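Local coordinates for RNA-binding protein Smaug (Drosophila melanogaster, PDB 1OXJ), which binds RNA, which it recognises through its SAM domain, at residues C58-K61 against L62-R65; V133-D136 against E137-G140. All coordinates share one frame; numbering follows the deposited sequence.

Contact 1 (C58-K61 against L62-R65); sequences CIDK and LKER
Leu-62 N gives its hydrogen to Cys-58 O at 2.9 Å and Lys-63 N does the same to Ile-59 O at 3.1 Å, two ordinary i to i+4 helical bonds. The next amide is less regular: Glu-64 N donates to Lys-61 O, three residues back, at 3.0 Å and comes from well above that carbonyl's plane, while its bond to Asp-60 O is weak.

On the polar side, Lys-63 runs alongside Asp-60, pointing the same way. Its chain stays nearly straight until the last torsion, where chi4 of 72° turns the ammonium back to form a salt bridge, NZ to Asp-60 OD1 at 3.0 Å. The nitrogen sits 41° out of the carboxylate plane. That same bend lays NZ beside the methyl CG2 of Ile-59, 3.5 Å away, so the charge rests partly against hydrocarbon.

On the buried side, the end methyl CD1 of Ile-59 touches Leu-62 CD1 at 4.0 Å, and both side chains pack on Trp-13 and Met-34. Arg-65 folds back at chi3 over this leucine: NE donates to Leu-62 O at 2.8 Å with an N-H...O angle of 153°, and Leu-62 CD2 lies 3.7 Å above one face of the guanidinium plane, toward its rim. Leu-62 O thus takes hydrogens from both NE and the backbone N of Arg-65. NH1 continues the network to Pro-97 O and Thr-96 OG1, with a weaker bond from NH2 to Tyr-31 OH, so all three nitrogens of this buried guanidinium are bonded and its rotation is probably fixed.

This is part of the long C-terminal helix of the SAM fold, packed through Ile-59 and Leu-62 on helices 10-16 and 31-34; here it runs on into the PHAT region.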
ATOM      1  N   CYS A  58      -2.139  13.421   0.589  1.00 34.91           N
ATOM      2  CA  CYS A  58      -1.875  12.010   0.848  1.00 34.85           C
ATOM      3  C   CYS A  58      -3.177  11.242   1.031  1.00 32.81           C
ATOM      4  O   CYS A  58      -3.305  10.115   0.557  1.00 32.68           O
ATOM      5  CB  CYS A  58      -0.987  11.852   2.088  1.00 34.58           C
ATOM      6  SG  CYS A  58       0.696  12.461   1.858  1.00 41.28           S
ATOM      7  N   ILE A  59      -4.139  11.855   1.719  1.00 32.05           N
ATOM      8  CA  ILE A  59      -5.438  11.224   1.940  1.00 32.89           C
ATOM      9  C   ILE A  59      -6.136  11.064   0.588  1.00 34.11           C
ATOM     10  O   ILE A  59      -6.786  10.049   0.318  1.00 31.22           O
ATOM     11  CB  ILE A  59      -6.312  12.086   2.894  1.00 32.53           C
ATOM     12  CG1 ILE A  59      -5.692  12.107   4.296  1.00 34.27           C
ATOM     13  CG2 ILE A  59      -7.736  11.553   2.945  1.00 30.90           C
ATOM     14  CD1 ILE A  59      -5.822  10.799   5.070  1.00 35.74           C
ATOM     15  N   ASP A  60      -5.996  12.072  -0.270  1.00 36.31           N
ATOM     16  CA  ASP A  60      -6.601  11.994  -1.592  1.00 38.77           C
ATOM     17  C   ASP A  60      -5.979  10.829  -2.349  1.00 38.75           C
ATOM     18  O   ASP A  60      -6.681  10.073  -3.021  1.00 40.78           O
ATOM     19  CB  ASP A  60      -6.390  13.299  -2.368  1.00 43.26           C
ATOM     20  CG  ASP A  60      -7.173  14.452  -1.780  1.00 47.32           C
ATOM     21  OD1 ASP A  60      -8.392  14.285  -1.570  1.00 50.96           O
ATOM     22  OD2 ASP A  60      -6.574  15.518  -1.526  1.00 51.36           O
ATOM     23  N   LYS A  61      -4.663  10.668  -2.225  1.00 37.79           N
ATOM     24  CA  LYS A  61      -3.991   9.571  -2.908  1.00 38.31           C
ATOM     25  C   LYS A  61      -4.467   8.236  -2.351  1.00 36.94           C
ATOM     26  O   LYS A  61      -4.498   7.238  -3.065  1.00 36.01           O
ATOM     27  CB  LYS A  61      -2.468   9.689  -2.775  1.00 41.05           C
ATOM     28  CG  LYS A  61      -1.898  10.874  -3.533  1.00 43.07           C
ATOM     29  CD  LYS A  61      -0.381  10.823  -3.630  1.00 47.03           C
ATOM     30  CE  LYS A  61       0.141  12.029  -4.395  1.00 48.71           C
ATOM     31  NZ  LYS A  61       1.617  11.982  -4.563  1.00 52.85           N
ATOM     32  N   LEU A  62      -4.831   8.216  -1.071  1.00 35.88           N
ATOM     33  CA  LEU A  62      -5.333   6.989  -0.464  1.00 34.54           C
ATOM     34  C   LEU A  62      -6.597   6.594  -1.205  1.00 34.82           C
ATOM     35  O   LEU A  62      -6.819   5.420  -1.511  1.00 34.62           O
ATOM     36  CB  LEU A  62      -5.666   7.196   1.023  1.00 33.58           C
ATOM     37  CG  LEU A  62      -4.502   7.271   2.015  1.00 33.75           C
ATOM     38  CD1 LEU A  62      -5.048   7.252   3.460  1.00 32.60           C
ATOM     39  CD2 LEU A  62      -3.571   6.074   1.787  1.00 32.87           C
ATOM     40  N   LYS A  63      -7.421   7.588  -1.518  1.00 36.05           N
ATOM     41  CA  LYS A  63      -8.676   7.326  -2.213  1.00 37.49           C
ATOM     42  C   LYS A  63      -8.468   6.799  -3.624  1.00 35.90           C
ATOM     43  O   LYS A  63      -9.354   6.156  -4.182  1.00 38.79           O
ATOM     44  CB  LYS A  63      -9.542   8.589  -2.266  1.00 39.05           C
ATOM     45  CG  LYS A  63      -9.916   9.179  -0.914  1.00 41.71           C
ATOM     46  CD  LYS A  63     -10.911  10.322  -1.102  1.00 46.07           C
ATOM     47  CE  LYS A  63     -10.883  11.309   0.049  1.00 48.91           C
ATOM     48  NZ  LYS A  63      -9.637  12.142   0.044  1.00 51.53           N
ATOM     49  N   GLU A  64      -7.297   7.052  -4.198  1.00 36.93           N
ATOM     50  CA  GLU A  64      -6.999   6.587  -5.553  1.00 35.96           C
ATOM     51  C   GLU A  64      -6.376   5.192  -5.616  1.00 35.58           C
ATOM     52  O   GLU A  64      -6.218   4.622  -6.693  1.00 32.81           O
ATOM     53  CB  GLU A  64      -6.069   7.575  -6.256  1.00 38.93           C
ATOM     54  CG  GLU A  64      -6.739   8.879  -6.661  1.00 44.02           C
ATOM     55  CD  GLU A  64      -8.023   8.649  -7.443  1.00 47.81           C
ATOM     56  OE1 GLU A  64      -7.991   7.909  -8.452  1.00 47.75           O
ATOM     57  OE2 GLU A  64      -9.068   9.211  -7.046  1.00 51.23           O
ATOM     58  N   ARG A  65      -6.039   4.631  -4.461  1.00 34.46           N
ATOM     59  CA  ARG A  65      -5.420   3.317  -4.431  1.00 32.50           C
ATOM     60  C   ARG A  65      -6.092   2.252  -5.296  1.00 32.98           C
ATOM     61  O   ARG A  65      -5.418   1.569  -6.070  1.00 32.84           O
ATOM     62  CB  ARG A  65      -5.309   2.824  -2.990  1.00 31.90           C
ATOM     63  CG  ARG A  65      -4.221   3.524  -2.192  1.00 27.71           C
ATOM     64  CD  ARG A  65      -4.243   3.080  -0.751  1.00 29.51           C
ATOM     65  NE  ARG A  65      -5.529   3.389  -0.113  1.00 29.27           N
ATOM     66  CZ  ARG A  65      -5.843   3.019   1.121  1.00 32.79           C
ATOM     67  NH1 ARG A  65      -4.961   2.335   1.841  1.00 30.33           N
ATOM     68  NH2 ARG A  65      -7.037   3.312   1.629  1.00 30.41           N
TER

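Contact 2 (V133-D136 against E137-G140); sequences VQDD and ETLG
The carboxylate of Asp-135 offers one face to Thr-138: both the backbone N and the hydroxyl of that threonine approach from the same side, each well above the plane. This is a side-chain N-cap at the start of helix 136-150. Thr-138 N donates to OD1 of Asp-135 at 2.9 Å, a fairly straight bond of 162°, and Thr-138 OG1 donates to OD2 of Asp-135 at 2.6 Å. Between the two bonds, Thr-138 CB sits over the carboxylate, 3.3 Å from both Asp-135 oxygens.

The aspartate carries CG anti to its own nitrogen (chi1 -170°), which swings the acid forward over the first turn. On Thr-138, chi1 of -62° keeps OG1 beside the backbone N, so that both donors face one acid. Two bonds hold the carboxylate's rotation, and its negative charge at the helix N-terminus is likely to be welcome there. With an alanine here, Thr-138 N and OG1 would probably both lose their acceptor, leaving the start of the helix without its side-chain cap.

Asp-135 is also the centre of an inverse gamma turn, closed by a weak bond from Asp-136 N to Gln-134 O. Thr-138 itself is buried against Ser-84 and Val-87 of helix 83-91, while Val-133 and Leu-139 both touch Met-172. Regular helical bonding starts at once: Gly-140 N donates to Asp-136 O, and Leu-139 N reaches Asp-135 O at 3.1 Å, with Leu-139 CB 3.3 Å from that same oxygen.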
ATOM      1  N   VAL A 133      15.982 -11.810 -12.773  1.00 55.49           N
ATOM      2  CA  VAL A 133      17.034 -11.966 -11.779  1.00 56.23           C
ATOM      3  C   VAL A 133      18.141 -10.918 -11.902  1.00 55.74           C
ATOM      4  O   VAL A 133      18.780 -10.566 -10.914  1.00 55.43           O
ATOM      5  CB  VAL A 133      17.665 -13.373 -11.871  1.00 58.12           C
ATOM      6  CG1 VAL A 133      16.687 -14.419 -11.356  1.00 59.06           C
ATOM      7  CG2 VAL A 133      18.039 -13.681 -13.317  1.00 59.39           C
ATOM      8  N   GLN A 134      18.356 -10.412 -13.112  1.00 55.39           N
ATOM      9  CA  GLN A 134      19.397  -9.413 -13.349  1.00 54.98           C
ATOM     10  C   GLN A 134      19.057  -8.011 -12.846  1.00 54.78           C
ATOM     11  O   GLN A 134      19.953  -7.180 -12.671  1.00 54.40           O
ATOM     12  CB  GLN A 134      19.731  -9.347 -14.842  1.00 55.97           C
ATOM     13  CG  GLN A 134      20.198 -10.669 -15.427  1.00 57.35           C
ATOM     14  CD  GLN A 134      21.335 -11.280 -14.632  1.00 58.79           C
ATOM     15  OE1 GLN A 134      22.359 -10.636 -14.395  1.00 58.75           O
ATOM     16  NE2 GLN A 134      21.159 -12.528 -14.214  1.00 59.05           N
ATOM     17  N   ASP A 135      17.773  -7.737 -12.624  1.00 53.82           N
ATOM     18  CA  ASP A 135      17.362  -6.425 -12.129  1.00 53.46           C
ATOM     19  C   ASP A 135      17.411  -6.430 -10.601  1.00 53.60           C
ATOM     20  O   ASP A 135      16.390  -6.618  -9.934  1.00 52.21           O
ATOM     21  CB  ASP A 135      15.943  -6.085 -12.589  1.00 53.86           C
ATOM     22  CG  ASP A 135      15.574  -4.637 -12.310  1.00 53.73           C
ATOM     23  OD1 ASP A 135      16.171  -4.037 -11.388  1.00 53.34           O
ATOM     24  OD2 ASP A 135      14.682  -4.103 -13.004  1.00 53.83           O
ATOM     25  N   ASP A 136      18.607  -6.210 -10.066  1.00 52.81           N
ATOM     26  CA  ASP A 136      18.860  -6.195  -8.629  1.00 53.22           C
ATOM     27  C   ASP A 136      18.078  -5.122  -7.868  1.00 51.42           C
ATOM     28  O   ASP A 136      17.608  -5.358  -6.754  1.00 48.87           O
ATOM     29  CB  ASP A 136      20.370  -6.018  -8.401  1.00 57.49           C
ATOM     30  CG  ASP A 136      20.759  -6.021  -6.930  1.00 61.13           C
ATOM     31  OD1 ASP A 136      21.969  -6.136  -6.645  1.00 64.69           O
ATOM     32  OD2 ASP A 136      19.876  -5.899  -6.058  1.00 63.72           O
ATOM     33  N   GLU A 137      17.945  -3.943  -8.461  1.00 49.23           N
ATOM     34  CA  GLU A 137      17.227  -2.856  -7.806  1.00 49.20           C
ATOM     35  C   GLU A 137      15.750  -3.196  -7.606  1.00 46.42           C
ATOM     36  O   GLU A 137      15.246  -3.171  -6.484  1.00 45.95           O
ATOM     37  CB  GLU A 137      17.363  -1.567  -8.622  1.00 51.00           C
ATOM     38  CG  GLU A 137      16.547  -0.403  -8.081  1.00 56.30           C
ATOM     39  CD  GLU A 137      17.055   0.944  -8.566  1.00 59.41           C
ATOM     40  OE1 GLU A 137      17.254   1.106  -9.789  1.00 61.88           O
ATOM     41  OE2 GLU A 137      17.252   1.843  -7.719  1.00 61.08           O
ATOM     42  N   THR A 138      15.077  -3.524  -8.704  1.00 43.66           N
ATOM     43  CA  THR A 138      13.661  -3.874  -8.693  1.00 41.27           C
ATOM     44  C   THR A 138      13.384  -5.036  -7.748  1.00 41.68           C
ATOM     45  O   THR A 138      12.472  -4.974  -6.925  1.00 39.97           O
ATOM     46  CB  THR A 138      13.189  -4.256 -10.114  1.00 41.28           C
ATOM     47  OG1 THR A 138      13.343  -3.125 -10.975  1.00 41.00           O
ATOM     48  CG2 THR A 138      11.733  -4.684 -10.111  1.00 40.19           C
ATOM     49  N   LEU A 139      14.174  -6.096  -7.869  1.00 40.94           N
ATOM     50  CA  LEU A 139      14.006  -7.268  -7.020  1.00 40.89           C
ATOM     51  C   LEU A 139      14.173  -6.888  -5.546  1.00 38.54           C
ATOM     52  O   LEU A 139      13.456  -7.389  -4.689  1.00 39.37           O
ATOM     53  CB  LEU A 139      15.018  -8.348  -7.418  1.00 42.41           C
ATOM     54  CG  LEU A 139      14.766  -9.774  -6.930  1.00 44.03           C
ATOM     55  CD1 LEU A 139      13.314 -10.163  -7.157  1.00 44.22           C
ATOM     56  CD2 LEU A 139      15.696 -10.722  -7.680  1.00 45.25           C
ATOM     57  N   GLY A 140      15.110  -5.990  -5.260  1.00 38.35           N
ATOM     58  CA  GLY A 140      15.331  -5.556  -3.891  1.00 36.91           C
ATOM     59  C   GLY A 140      14.131  -4.800  -3.333  1.00 37.89           C
ATOM     60  O   GLY A 140      13.734  -4.996  -2.181  1.00 36.71           O
TER

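How the contacts relate
Contact 1 lies midway along helix 49-77, in the SAM domain, and contact 2 comes later in the chain, in the PHAT region, where helix 136-150 begins. Their centres are 28 Å apart and their nearest atoms about 19 Å, so the two do not touch; they sit on opposite sides of the chain's centre. Contact 1 is about 10 Å from that centre and partly buried, whereas contact 2 is about 20 Å from it, at the surface. One is a passage through the middle of a helix, the other a helix start. No RNA is present in the model, so neither can be placed against a bound ligand.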